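Long-range contacts in CRISPR-associated endonuclease Cas3-HD (Methanocaldococcus jannaschii, PDB 3S4L), which cleaves single-stranded DNA, in a magnesium-dependent reaction, and single-stranded RNA as the HD nuclease of a CRISPR antiviral defence system: residues Leu36-Lys40 with Ile52-Asp56; Leu43-Ile48 with Asp109-Ile115; Leu62-Asp67 with Thr119-His123; Ser72-Gln76 with Leu86-His91; Val94-Tyr100 with Asp183-Phe187. All coordinates share one frame. Residues are numbered along the deposited sequence.

Interaction 1 (Leu36-Lys40 with Ile52-Asp56)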
# COMPACT_ATOMS: atom_id res chain seq x y z
N LEU A 36 -18.72 1.81 -1.72
CA LEU A 36 -18.65 0.46 -2.27
C LEU A 36 -19.15 0.32 -3.74
O LEU A 36 -18.44 -0.22 -4.59
CB LEU A 36 -19.36 -0.52 -1.34
CG LEU A 36 -18.52 -1.48 -0.49
CD1 LEU A 36 -17.05 -1.23 -0.62
CD2 LEU A 36 -18.95 -1.48 0.98
N LYS A 37 -20.35 0.79 -4.04
CA LYS A 37 -20.83 0.68 -5.42
C LYS A 37 -19.87 1.32 -6.44
O LYS A 37 -19.57 0.72 -7.47
CB LYS A 37 -22.24 1.26 -5.57
CG LYS A 37 -22.83 1.10 -6.97
CD LYS A 37 -24.18 1.79 -7.03
CE LYS A 37 -24.67 2.03 -8.45
NZ LYS A 37 -25.55 0.95 -8.94
N THR A 38 -19.40 2.53 -6.13
CA THR A 38 -18.53 3.26 -7.05
C THR A 38 -17.25 2.48 -7.29
O THR A 38 -16.82 2.32 -8.43
CB THR A 38 -18.19 4.65 -6.50
OG1 THR A 38 -19.40 5.38 -6.27
CG2 THR A 38 -17.33 5.43 -7.48
N ILE A 39 -16.64 1.99 -6.22
CA ILE A 39 -15.44 1.18 -6.36
C ILE A 39 -15.72 -0.12 -7.13
O ILE A 39 -14.93 -0.51 -7.98
CB ILE A 39 -14.85 0.87 -4.99
CG1 ILE A 39 -14.55 2.17 -4.24
CG2 ILE A 39 -13.60 0.03 -5.13
CD1 ILE A 39 -14.20 1.96 -2.78
N LYS A 40 -16.84 -0.79 -6.84
CA LYS A 40 -17.16 -2.02 -7.56
C LYS A 40 -17.26 -1.78 -9.06
O LYS A 40 -16.75 -2.58 -9.86
CB LYS A 40 -18.46 -2.66 -7.06
CG LYS A 40 -18.98 -3.80 -7.94
CD LYS A 40 -20.25 -4.40 -7.32
CE LYS A 40 -20.69 -5.66 -8.06
NZ LYS A 40 -21.26 -5.36 -9.39
N ILE A 52 -20.00 -7.04 -3.74
CA ILE A 52 -19.81 -5.94 -2.80
C ILE A 52 -18.95 -6.34 -1.61
O ILE A 52 -18.14 -5.56 -1.13
CB ILE A 52 -21.15 -5.33 -2.30
CG1 ILE A 52 -21.88 -4.59 -3.43
CG2 ILE A 52 -20.89 -4.35 -1.15
CD1 ILE A 52 -21.13 -3.35 -3.94
N GLU A 53 -19.13 -7.57 -1.12
CA GLU A 53 -18.39 -8.02 0.05
C GLU A 53 -16.92 -8.23 -0.29
O GLU A 53 -16.04 -8.00 0.55
CB GLU A 53 -19.02 -9.29 0.64
CG GLU A 53 -19.94 -9.01 1.83
CD GLU A 53 -21.30 -9.71 1.71
OE1 GLU A 53 -21.72 -10.37 2.68
OE2 GLU A 53 -21.94 -9.59 0.64
N LYS A 54 -16.64 -8.66 -1.52
CA LYS A 54 -15.26 -8.82 -1.96
C LYS A 54 -14.57 -7.46 -2.00
O LYS A 54 -13.43 -7.31 -1.53
CB LYS A 54 -15.20 -9.47 -3.34
CG LYS A 54 -14.68 -10.89 -3.32
CD LYS A 54 -15.30 -11.67 -2.18
N VAL A 55 -15.27 -6.47 -2.55
CA VAL A 55 -14.75 -5.12 -2.72
C VAL A 55 -14.42 -4.52 -1.38
O VAL A 55 -13.45 -3.77 -1.23
CB VAL A 55 -15.78 -4.22 -3.41
CG1 VAL A 55 -15.34 -2.76 -3.35
CG2 VAL A 55 -16.01 -4.68 -4.85
N ASP A 56 -15.23 -4.87 -0.39
CA ASP A 56 -15.04 -4.42 0.98
C ASP A 56 -13.74 -4.98 1.55
O ASP A 56 -12.89 -4.24 2.07
CB ASP A 56 -16.27 -4.86 1.83
CG ASP A 56 -16.29 -4.23 3.22
OD1 ASP A 56 -15.47 -3.33 3.49
OD2 ASP A 56 -17.15 -4.62 4.04
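Leu36, Ile52 and Val55 carry most of this contact, in which the first turn of helix 52-65 meets the start of helix 36-43 nearly at a right angle. The short axes cross at 91° and pass 9.5 Å apart. Leu36 lies between the other two: its CG is 3.8 Å from CG2 of Ile52, and its CD1 is 3.6 Å from CG1 of Val55. Val55 points toward the opposing helix and also meets Ile39, with CG1 3.7 Å from Ile39 CG2. Ile52 sets off sideways, but with chi1 and chi2 both m its CD1 comes to 3.6 Å from Lys40 CD, so the lysine adds its aliphatic stem to the packing while its amino end leads away. Trp28 of helix 17-31 touches Leu36 and Ile39 and donates a hydrogen bond from NE1 to Asp56 OD1; Asp56 also forms a salt bridge with Lys32. Between the two segments the contact is made by aliphatic groups, without hydrogen bonds or salt bridges, so shape and burial fix how this helical corner of the HD domain packs.

Interaction 2 (Leu43-Ile48 with Asp109-Ile115)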
# COMPACT_ATOMS: atom_id res chain seq x y z
N LEU A 43 -13.72 -0.95 -10.74
CA LEU A 43 -13.06 -2.23 -10.97
C LEU A 43 -13.65 -2.96 -12.17
O LEU A 43 -12.96 -3.66 -12.89
CB LEU A 43 -13.16 -3.14 -9.74
CG LEU A 43 -12.27 -2.74 -8.57
CD1 LEU A 43 -12.48 -3.68 -7.40
CD2 LEU A 43 -10.80 -2.69 -9.00
N GLU A 44 -14.94 -2.75 -12.38
CA GLU A 44 -15.68 -3.44 -13.42
C GLU A 44 -15.37 -2.84 -14.79
O GLU A 44 -15.68 -3.43 -15.83
CB GLU A 44 -17.18 -3.35 -13.11
CG GLU A 44 -18.04 -4.42 -13.78
CD GLU A 44 -19.38 -4.59 -13.08
OE1 GLU A 44 -20.24 -3.68 -13.21
OE2 GLU A 44 -19.57 -5.62 -12.39
N ALA A 45 -14.77 -1.65 -14.76
CA ALA A 45 -14.40 -0.96 -15.99
C ALA A 45 -12.95 -1.29 -16.34
O ALA A 45 -12.40 -0.77 -17.30
CB ALA A 45 -14.60 0.54 -15.83
N LEU A 46 -12.35 -2.14 -15.52
CA LEU A 46 -11.07 -2.77 -15.83
C LEU A 46 -11.29 -4.27 -16.00
O LEU A 46 -10.37 -5.07 -15.84
CB LEU A 46 -10.05 -2.51 -14.72
CG LEU A 46 -9.76 -1.05 -14.35
CD1 LEU A 46 -8.51 -0.97 -13.49
CD2 LEU A 46 -9.60 -0.21 -15.59
N ASN A 47 -12.53 -4.64 -16.30
CA ASN A 47 -12.96 -6.04 -16.35
C ASN A 47 -12.54 -6.88 -15.14
O ASN A 47 -12.17 -8.04 -15.26
CB ASN A 47 -12.50 -6.72 -17.64
CG ASN A 47 -13.33 -7.95 -17.98
OD1 ASN A 47 -14.55 -7.96 -17.79
ND2 ASN A 47 -12.67 -8.99 -18.49
N ILE A 48 -12.60 -6.27 -13.97
CA ILE A 48 -12.37 -7.00 -12.73
C ILE A 48 -13.72 -7.12 -12.03
O ILE A 48 -14.34 -6.11 -11.69
CB ILE A 48 -11.37 -6.26 -11.84
CG1 ILE A 48 -10.05 -6.05 -12.60
CG2 ILE A 48 -11.14 -7.04 -10.57
CD1 ILE A 48 -8.96 -5.43 -11.75
N ASP A 109 -5.94 -12.74 -8.53
CA ASP A 109 -6.19 -11.93 -9.74
C ASP A 109 -5.06 -10.91 -9.93
O ASP A 109 -5.06 -9.85 -9.30
CB ASP A 109 -7.56 -11.22 -9.65
CG ASP A 109 -7.88 -10.35 -10.89
OD1 ASP A 109 -6.95 -9.72 -11.43
OD2 ASP A 109 -9.05 -10.31 -11.32
N LYS A 110 -4.11 -11.23 -10.80
CA LYS A 110 -2.95 -10.36 -11.01
C LYS A 110 -3.31 -8.89 -11.30
O LYS A 110 -2.62 -7.99 -10.84
CB LYS A 110 -2.03 -10.89 -12.12
CG LYS A 110 -1.12 -12.05 -11.72
CD LYS A 110 -0.14 -12.47 -12.85
CE LYS A 110 -0.71 -13.60 -13.73
NZ LYS A 110 0.34 -14.49 -14.35
N ASN A 111 -4.37 -8.65 -12.07
CA ASN A 111 -4.75 -7.26 -12.35
C ASN A 111 -5.25 -6.52 -11.10
O ASN A 111 -4.89 -5.36 -10.87
CB ASN A 111 -5.77 -7.18 -13.50
CG ASN A 111 -5.16 -7.56 -14.85
OD1 ASN A 111 -4.00 -7.96 -14.93
ND2 ASN A 111 -5.96 -7.46 -15.91
N LEU A 112 -6.06 -7.19 -10.28
CA LEU A 112 -6.54 -6.60 -9.03
C LEU A 112 -5.37 -6.26 -8.09
O LEU A 112 -5.29 -5.15 -7.56
CB LEU A 112 -7.55 -7.53 -8.35
CG LEU A 112 -8.22 -7.04 -7.06
CD1 LEU A 112 -9.03 -5.75 -7.30
CD2 LEU A 112 -9.10 -8.13 -6.48
N ALA A 113 -4.47 -7.22 -7.91
CA ALA A 113 -3.29 -7.02 -7.07
C ALA A 113 -2.41 -5.87 -7.60
O ALA A 113 -1.92 -5.02 -6.84
CB ALA A 113 -2.49 -8.30 -6.98
N PHE A 114 -2.23 -5.83 -8.91
CA PHE A 114 -1.49 -4.73 -9.50
C PHE A 114 -2.17 -3.41 -9.19
O PHE A 114 -1.54 -2.47 -8.72
CB PHE A 114 -1.34 -4.90 -11.02
CG PHE A 114 -0.71 -3.70 -11.70
CD1 PHE A 114 -1.50 -2.74 -12.32
CD2 PHE A 114 0.67 -3.53 -11.71
CE1 PHE A 114 -0.92 -1.63 -12.96
CE2 PHE A 114 1.25 -2.43 -12.33
CZ PHE A 114 0.45 -1.48 -12.95
N ILE A 115 -3.47 -3.33 -9.46
CA ILE A 115 -4.15 -2.05 -9.29
C ILE A 115 -4.19 -1.62 -7.83
O ILE A 115 -4.14 -0.43 -7.52
CB ILE A 115 -5.58 -2.08 -9.81
CG1 ILE A 115 -6.18 -0.71 -9.65
CG2 ILE A 115 -6.43 -2.98 -8.97
CD1 ILE A 115 -7.66 -0.74 -9.65
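In the all-helical HD domain, the turn that ends helix 36-43 and leads toward helix 52-65 packs here against the capped N-terminal end of helix 110-121. The contact is mainly apolar. Leu43 CD2 sits 3.9 Å from Leu112 CD1 and 3.8 Å from Ile115 CD1, and Leu46 CD1 reaches the same Ile115 CD1 at 3.9 Å. Ile48, with the most surface covered, lies over the first turn of the helix: its CG2 is 4.1 Å from Leu112 CD1, while its CD1 comes within 4.0 Å of Asn111 CB. Ile207 of helix 204-215 touches Leu43, Leu46 and Ile115, closing one flank of the cluster. Hydrogen bonding shapes each partner separately. Ile48 N bonds to Leu43 O at 2.8 Å, folding the turn so that both side chains can point at the helix. Asp109 is the N-cap of helix 110-121: its OD1 accepts from Leu112 N at 2.9 Å, while its OD2 lies 4.0 Å from Ile48 CG2.

Interaction 3 (Leu62-Asp67 with Thr119-His123). With CA (calcium ion), chain C.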
# COMPACT_ATOMS: atom_id res chain seq x y z
N LEU A 62 -6.12 -2.56 1.52
CA LEU A 62 -5.45 -1.31 1.17
C LEU A 62 -5.35 -0.43 2.40
O LEU A 62 -4.33 0.22 2.64
CB LEU A 62 -6.24 -0.57 0.10
CG LEU A 62 -6.43 -1.35 -1.19
CD1 LEU A 62 -6.90 -0.39 -2.27
CD2 LEU A 62 -5.12 -2.03 -1.57
N ILE A 63 -6.43 -0.40 3.16
CA ILE A 63 -6.46 0.40 4.36
C ILE A 63 -5.39 -0.12 5.31
O ILE A 63 -4.60 0.65 5.84
CB ILE A 63 -7.87 0.36 5.00
CG1 ILE A 63 -8.85 1.17 4.15
CG2 ILE A 63 -7.85 0.91 6.43
CD1 ILE A 63 -10.31 0.86 4.40
N LYS A 64 -5.34 -1.43 5.49
CA LYS A 64 -4.42 -1.96 6.48
C LYS A 64 -2.96 -1.91 6.03
O LYS A 64 -2.05 -1.81 6.85
CB LYS A 64 -4.82 -3.39 6.85
CG LYS A 64 -6.14 -3.49 7.61
CD LYS A 64 -6.58 -4.94 7.75
CE LYS A 64 -7.74 -5.08 8.73
NZ LYS A 64 -8.26 -6.49 8.73
N LEU A 65 -2.72 -1.97 4.74
CA LEU A 65 -1.36 -2.16 4.28
C LEU A 65 -0.73 -0.92 3.64
O LEU A 65 0.47 -0.92 3.36
CB LEU A 65 -1.32 -3.33 3.30
CG LEU A 65 -1.64 -4.72 3.87
CD1 LEU A 65 -1.51 -5.76 2.75
CD2 LEU A 65 -0.71 -5.06 5.04
N HIS A 66 -1.51 0.13 3.40
CA HIS A 66 -0.93 1.22 2.63
C HIS A 66 0.25 1.90 3.35
O HIS A 66 1.13 2.47 2.70
CB HIS A 66 -1.98 2.22 2.14
CG HIS A 66 -2.54 3.08 3.22
ND1 HIS A 66 -3.50 2.63 4.11
CD2 HIS A 66 -2.29 4.37 3.56
CE1 HIS A 66 -3.81 3.60 4.94
NE2 HIS A 66 -3.10 4.67 4.63
N ASP A 67 0.29 1.81 4.67
CA ASP A 67 1.43 2.32 5.43
C ASP A 67 2.30 1.26 6.06
O ASP A 67 3.07 1.56 6.98
CB ASP A 67 0.95 3.29 6.52
CG ASP A 67 0.65 4.67 5.98
OD1 ASP A 67 -0.10 5.42 6.64
OD2 ASP A 67 1.18 4.99 4.89
N THR A 119 -2.25 1.71 -6.31
CA THR A 119 -2.98 2.69 -5.53
C THR A 119 -2.17 3.01 -4.28
O THR A 119 -2.01 4.18 -3.89
CB THR A 119 -4.35 2.13 -5.11
OG1 THR A 119 -5.12 1.87 -6.29
CG2 THR A 119 -5.09 3.13 -4.24
N VAL A 120 -1.66 1.95 -3.66
CA VAL A 120 -0.83 2.06 -2.47
C VAL A 120 0.50 2.80 -2.77
O VAL A 120 0.98 3.59 -1.95
CB VAL A 120 -0.55 0.68 -1.88
CG1 VAL A 120 0.70 0.74 -1.00
CG2 VAL A 120 -1.77 0.18 -1.09
N MET A 121 1.08 2.53 -3.94
CA MET A 121 2.33 3.16 -4.34
C MET A 121 2.10 4.64 -4.59
O MET A 121 3.02 5.45 -4.55
CB MET A 121 2.86 2.49 -5.61
CG MET A 121 4.36 2.68 -5.87
SD MET A 121 4.84 2.23 -7.55
CE MET A 121 5.06 0.47 -7.39
N LEU A 122 0.86 5.01 -4.82
CA LEU A 122 0.53 6.38 -5.17
C LEU A 122 -0.36 7.01 -4.11
O LEU A 122 -0.98 8.03 -4.37
CB LEU A 122 -0.18 6.41 -6.54
CG LEU A 122 0.64 6.44 -7.84
CD1 LEU A 122 1.86 5.54 -7.80
CD2 LEU A 122 -0.23 6.11 -9.06
N HIS A 123 -0.43 6.44 -2.91
CA HIS A 123 -1.39 6.96 -1.93
C HIS A 123 -0.99 8.31 -1.36
O HIS A 123 -1.73 8.90 -0.57
CB HIS A 123 -1.73 5.96 -0.82
CG HIS A 123 -0.65 5.78 0.21
ND1 HIS A 123 0.26 4.74 0.15
CD2 HIS A 123 -0.35 6.49 1.32
CE1 HIS A 123 1.07 4.81 1.19
NE2 HIS A 123 0.74 5.87 1.91
CA CA C . 1.56 6.95 3.85
O HOH W 1 -0.54 7.20 4.81
O HOH W 2 1.76 8.39 6.27
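Leu62, in the last turns of helix 52-65, starts the contact by packing CD2 against CG2 of Val120 at 4.0 Å; its CD1 lies 4.4 Å from CG2 of Thr119. One turn on, His66 points toward the other segment. Its CB is 3.8 Å from Val120 CG2 and also makes a CH-pi contact over the face of the His123 ring, 4.2 Å from the centroid. The two imidazoles form a T-shaped pair, the edge of His66 toward the face of His123, with centroids 4.9 Å apart and planes at 87°. Each ring is held by its own backbone: His66 ND1 donates to Leu62 O at 2.9 Å, and His123 ND1 to Val120 O at 2.5 Å. That bond leaves His123 NE2 to bind calcium at 2.4 Å. Asp67 ends the segment, its OD2 binding the same ion at 2.3 Å and its OD1 accepting from water 1 at 2.6 Å, itself a calcium ligand. His91 and His124 complete the protein ligands of this catalytic metal site, which takes Mg(2+) for DNA cleavage; His66 and Asp67 are the His-Asp pair that names the HD family. The contact lies near the centre of the chain, joining the ends of helices 52-65 and 110-121, with helix 91-107 packed against both and helix 204-215 touching Thr119 and His123.

Interaction 4 (Ser72-Gln76 with Leu86-His91). With CA (calcium ion), chain C.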
# COMPACT_ATOMS: atom_id res chain seq x y z
N SER A 72 9.43 -0.28 8.06
CA SER A 72 10.85 -0.30 7.66
C SER A 72 11.68 0.23 8.82
O SER A 72 11.29 1.22 9.44
CB SER A 72 11.11 0.58 6.44
OG SER A 72 10.35 0.16 5.31
N LYS A 73 12.81 -0.41 9.12
CA LYS A 73 13.65 0.04 10.21
C LYS A 73 14.00 1.53 10.12
O LYS A 73 13.96 2.25 11.12
CB LYS A 73 14.90 -0.83 10.35
CG LYS A 73 14.53 -2.25 10.71
CD LYS A 73 15.70 -3.02 11.22
CE LYS A 73 16.40 -3.75 10.09
NZ LYS A 73 17.61 -4.49 10.60
N ILE A 74 14.32 1.98 8.91
CA ILE A 74 14.66 3.37 8.65
C ILE A 74 13.47 4.30 9.02
O ILE A 74 13.63 5.30 9.72
CB ILE A 74 15.06 3.54 7.15
CG1 ILE A 74 15.21 5.01 6.76
CG2 ILE A 74 14.01 2.92 6.26
CD1 ILE A 74 16.34 5.73 7.45
N TYR A 75 12.28 3.96 8.55
CA TYR A 75 11.13 4.80 8.87
C TYR A 75 10.93 4.88 10.40
O TYR A 75 10.72 5.97 10.96
CB TYR A 75 9.85 4.34 8.15
CG TYR A 75 8.84 5.48 8.11
CD1 TYR A 75 8.05 5.78 9.23
CD2 TYR A 75 8.72 6.29 6.99
CE1 TYR A 75 7.14 6.86 9.21
CE2 TYR A 75 7.83 7.36 6.96
CZ TYR A 75 7.04 7.65 8.07
OH TYR A 75 6.16 8.70 8.05
N GLN A 76 11.02 3.74 11.07
CA GLN A 76 10.84 3.71 12.51
C GLN A 76 11.86 4.58 13.21
O GLN A 76 11.54 5.29 14.15
CB GLN A 76 10.92 2.28 13.04
CG GLN A 76 9.71 1.47 12.66
CD GLN A 76 8.44 2.12 13.19
OE1 GLN A 76 8.29 2.32 14.39
NE2 GLN A 76 7.52 2.45 12.28
N LEU A 86 14.96 10.71 6.70
CA LEU A 86 14.50 9.71 5.74
C LEU A 86 15.40 9.54 4.51
O LEU A 86 15.41 8.47 3.91
CB LEU A 86 13.06 9.99 5.30
CG LEU A 86 11.97 9.67 6.32
CD1 LEU A 86 10.59 9.96 5.72
CD2 LEU A 86 12.08 8.22 6.75
N MET A 87 16.13 10.59 4.15
CA MET A 87 17.06 10.55 3.01
C MET A 87 16.37 10.05 1.73
O MET A 87 16.86 9.13 1.06
CB MET A 87 18.29 9.69 3.32
CG MET A 87 18.87 9.94 4.71
SD MET A 87 20.54 10.61 4.72
CE MET A 87 21.47 9.18 5.27
N GLY A 88 15.23 10.67 1.41
CA GLY A 88 14.50 10.30 0.22
C GLY A 88 13.72 9.00 0.34
O GLY A 88 12.95 8.65 -0.57
N PHE A 89 13.91 8.27 1.43
CA PHE A 89 13.17 7.02 1.56
C PHE A 89 11.66 7.25 1.45
O PHE A 89 11.11 8.19 2.03
CB PHE A 89 13.47 6.28 2.86
CG PHE A 89 12.64 5.03 3.02
CD1 PHE A 89 12.92 3.88 2.27
CD2 PHE A 89 11.56 5.01 3.90
CE1 PHE A 89 12.12 2.72 2.40
CE2 PHE A 89 10.78 3.85 4.06
CZ PHE A 89 11.05 2.70 3.31
N ARG A 90 10.99 6.39 0.69
CA ARG A 90 9.54 6.50 0.48
C ARG A 90 8.83 5.20 0.87
O ARG A 90 8.89 4.20 0.16
CB ARG A 90 9.24 6.89 -0.96
CG ARG A 90 10.02 8.10 -1.42
CD ARG A 90 9.26 9.40 -1.28
NE ARG A 90 8.42 9.47 -0.09
CZ ARG A 90 7.16 9.90 -0.10
NH1 ARG A 90 6.61 10.28 -1.25
NH2 ARG A 90 6.45 9.94 1.02
N HIS A 91 8.17 5.23 2.02
CA HIS A 91 7.53 4.05 2.59
C HIS A 91 6.52 3.39 1.64
O HIS A 91 6.37 2.16 1.64
CB HIS A 91 6.82 4.41 3.89
CG HIS A 91 5.69 5.37 3.70
ND1 HIS A 91 5.86 6.72 3.52
CD2 HIS A 91 4.35 5.16 3.69
CE1 HIS A 91 4.69 7.31 3.39
NE2 HIS A 91 3.76 6.38 3.48
CA CA C . 1.56 6.95 3.85
O HOH W 2 1.76 8.39 6.27
O HOH W 1 -0.54 7.20 4.81
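A type I' turn, less common than type I, shapes one side of this contact: Leu86 to Phe89 reverse direction through Met87 and Gly88, both with positive phi, and Phe89 N closes the turn on Leu86 O at 2.9 Å. Leu86 and Phe89 both meet the start of helix 73-80. Ile74 CG2 sits over the face of the Phe89 ring, 3.9 Å from its centroid and 7° off the normal, a well-centred CH-pi contact. Tyr75 has the most surface covered: its CD2 lies 3.9 Å from Leu86 CD2, its CB 4.2 Å from Phe89 CE2, and its CE2 4.0 Å from ND1 of His91. Ser72 OG approaches Phe89 CZ at 3.3 Å, although its hydrogen bond goes to Gly69. Beyond the turn, His91 places NE2 2.3 Å from the calcium ion, alongside Asp67, His123 and His124. The aromatic packing thus adjoins the three-histidine, one-aspartate metal site of this HD nuclease.

Interaction 5 (Val94-Tyr100 with Asp183-Phe187)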
# COMPACT_ATOMS: atom_id res chain seq x y z
N VAL A 94 7.59 0.41 -0.55
CA VAL A 94 7.67 -0.81 0.23
C VAL A 94 6.28 -1.34 0.57
O VAL A 94 6.08 -2.55 0.58
CB VAL A 94 8.46 -0.60 1.53
CG1 VAL A 94 8.32 -1.83 2.43
CG2 VAL A 94 9.90 -0.29 1.19
N SER A 95 5.34 -0.45 0.86
CA SER A 95 3.93 -0.85 1.03
C SER A 95 3.38 -1.53 -0.23
O SER A 95 2.74 -2.60 -0.15
CB SER A 95 3.04 0.36 1.38
OG SER A 95 3.40 0.99 2.60
N ALA A 96 3.61 -0.92 -1.39
CA ALA A 96 3.12 -1.45 -2.67
C ALA A 96 3.58 -2.88 -2.90
O ALA A 96 2.82 -3.72 -3.40
CB ALA A 96 3.56 -0.56 -3.84
N TYR A 97 4.82 -3.16 -2.52
CA TYR A 97 5.40 -4.50 -2.68
C TYR A 97 4.63 -5.52 -1.86
O TYR A 97 4.19 -6.52 -2.40
CB TYR A 97 6.88 -4.51 -2.29
CG TYR A 97 7.52 -5.90 -2.24
CD1 TYR A 97 8.11 -6.46 -3.37
CD2 TYR A 97 7.57 -6.62 -1.05
CE1 TYR A 97 8.73 -7.72 -3.32
CE2 TYR A 97 8.17 -7.89 -0.99
CZ TYR A 97 8.75 -8.43 -2.13
OH TYR A 97 9.35 -9.67 -2.08
N TYR A 98 4.46 -5.27 -0.56
CA TYR A 98 3.73 -6.24 0.27
C TYR A 98 2.24 -6.31 -0.09
O TYR A 98 1.62 -7.38 -0.02
CB TYR A 98 3.91 -5.95 1.75
CG TYR A 98 5.27 -6.32 2.24
CD1 TYR A 98 5.62 -7.66 2.41
CD2 TYR A 98 6.23 -5.34 2.51
CE1 TYR A 98 6.90 -8.01 2.84
CE2 TYR A 98 7.50 -5.68 2.96
CZ TYR A 98 7.82 -7.01 3.11
OH TYR A 98 9.07 -7.33 3.55
N THR A 99 1.68 -5.18 -0.49
CA THR A 99 0.27 -5.13 -0.83
C THR A 99 0.03 -6.04 -2.02
O THR A 99 -0.92 -6.82 -2.04
CB THR A 99 -0.18 -3.70 -1.16
OG1 THR A 99 -0.10 -2.90 0.02
CG2 THR A 99 -1.62 -3.70 -1.68
N TYR A 100 0.91 -5.94 -3.00
CA TYR A 100 0.74 -6.72 -4.20
C TYR A 100 0.72 -8.22 -3.89
O TYR A 100 -0.19 -8.94 -4.32
CB TYR A 100 1.84 -6.42 -5.21
CG TYR A 100 1.72 -7.32 -6.41
CD1 TYR A 100 2.42 -8.52 -6.48
CD2 TYR A 100 0.88 -6.99 -7.46
CE1 TYR A 100 2.29 -9.37 -7.60
CE2 TYR A 100 0.74 -7.81 -8.57
CZ TYR A 100 1.45 -9.00 -8.64
OH TYR A 100 1.31 -9.81 -9.74
N ASP A 183 14.98 -7.25 -4.23
CA ASP A 183 13.69 -7.79 -4.65
C ASP A 183 12.60 -6.72 -4.70
O ASP A 183 11.78 -6.71 -5.61
CB ASP A 183 13.28 -8.94 -3.74
CG ASP A 183 14.26 -10.10 -3.79
OD1 ASP A 183 14.28 -10.81 -4.82
OD2 ASP A 183 15.01 -10.29 -2.80
N ILE A 184 12.61 -5.80 -3.73
CA ILE A 184 11.61 -4.72 -3.69
C ILE A 184 11.88 -3.72 -4.82
O ILE A 184 10.95 -3.25 -5.49
CB ILE A 184 11.55 -4.04 -2.29
CG1 ILE A 184 11.11 -5.08 -1.25
CG2 ILE A 184 10.58 -2.85 -2.30
CD1 ILE A 184 11.04 -4.57 0.20
N ILE A 185 13.16 -3.42 -5.03
CA ILE A 185 13.59 -2.58 -6.15
C ILE A 185 13.09 -3.15 -7.48
O ILE A 185 12.49 -2.44 -8.29
CB ILE A 185 15.13 -2.43 -6.14
CG1 ILE A 185 15.57 -1.48 -5.02
CG2 ILE A 185 15.67 -1.99 -7.52
CD1 ILE A 185 17.09 -1.44 -4.80
N ARG A 186 13.34 -4.43 -7.70
CA ARG A 186 12.95 -5.09 -8.95
C ARG A 186 11.45 -5.00 -9.13
O ARG A 186 10.96 -4.66 -10.21
CB ARG A 186 13.37 -6.57 -8.92
CG ARG A 186 14.43 -6.94 -9.92
CD ARG A 186 14.79 -8.42 -9.83
NE ARG A 186 15.34 -8.77 -8.52
CZ ARG A 186 16.61 -8.62 -8.18
NH1 ARG A 186 17.48 -8.12 -9.06
NH2 ARG A 186 17.02 -8.95 -6.96
N PHE A 187 10.70 -5.32 -8.07
CA PHE A 187 9.25 -5.21 -8.14
C PHE A 187 8.79 -3.81 -8.49
O PHE A 187 7.98 -3.63 -9.39
CB PHE A 187 8.56 -5.65 -6.84
CG PHE A 187 7.08 -5.41 -6.87
CD1 PHE A 187 6.25 -6.28 -7.55
CD2 PHE A 187 6.54 -4.31 -6.26
CE1 PHE A 187 4.89 -6.05 -7.61
CE2 PHE A 187 5.19 -4.07 -6.31
CZ PHE A 187 4.36 -4.95 -6.99
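Two helical segments cross almost perpendicularly here, with 94-100 and 183-187 at 85° and their short axes 9.7 Å apart. The CA atoms come nearest at Tyr97 and Ile184, 6.3 Å from each other, and the side chains spread out from that point. Ile184 lays CG1 over the face of the Tyr97 ring, 3.8 Å from the centroid and 8° off the normal, a CH-pi contact; its CG2 is 4.4 Å from CG2 of Val94. Phe187, the residue with most surface covered, points toward helix 91-107 and fits between Tyr97 and Tyr100. Tyr97 turns its edge toward the Phe187 face in an offset edge-to-face pair, centroids 5.7 Å apart and planes at 82°, with Tyr97 CD1 3.6 Å from Phe187 CB. Beyond it, Phe187 CZ packs tightly on Tyr100 CB at 3.4 Å, and the two rings meet obliquely. Leu149 of helix 142-149 covers Val94 and Ile184, while Tyr100 also rests on Ala113 and Ala117 of helix 110-121. The result is an aromatic cluster at a near-orthogonal helix crossing, joining helix 181-197 to helix 91-107, near whose start lies the metal ligand His91, in this all-helical HD domain.

Interaction 3 lies nearest the chain's centre, about 3 Å from it, and interaction 4 meets it at the calcium site, their centres 16 Å apart. Along the chain, 72-76 and 86-91 both fall between the two segments of interaction 3, and through Asp67, His91 and His123 the two contacts share one metal. Helix 91-107 runs from that site into interaction 5, whose Ser95 probably hydrogen-bonds His66 O of interaction 3. Helix 110-121 serves interaction 2 near its start and interaction 3 at its end; helix 52-65 likewise links interactions 1 and 3. Interactions 1 and 2, 13 Å apart, pack the end of the domain remote from interaction 4, about 32 and 29 Å away between centres.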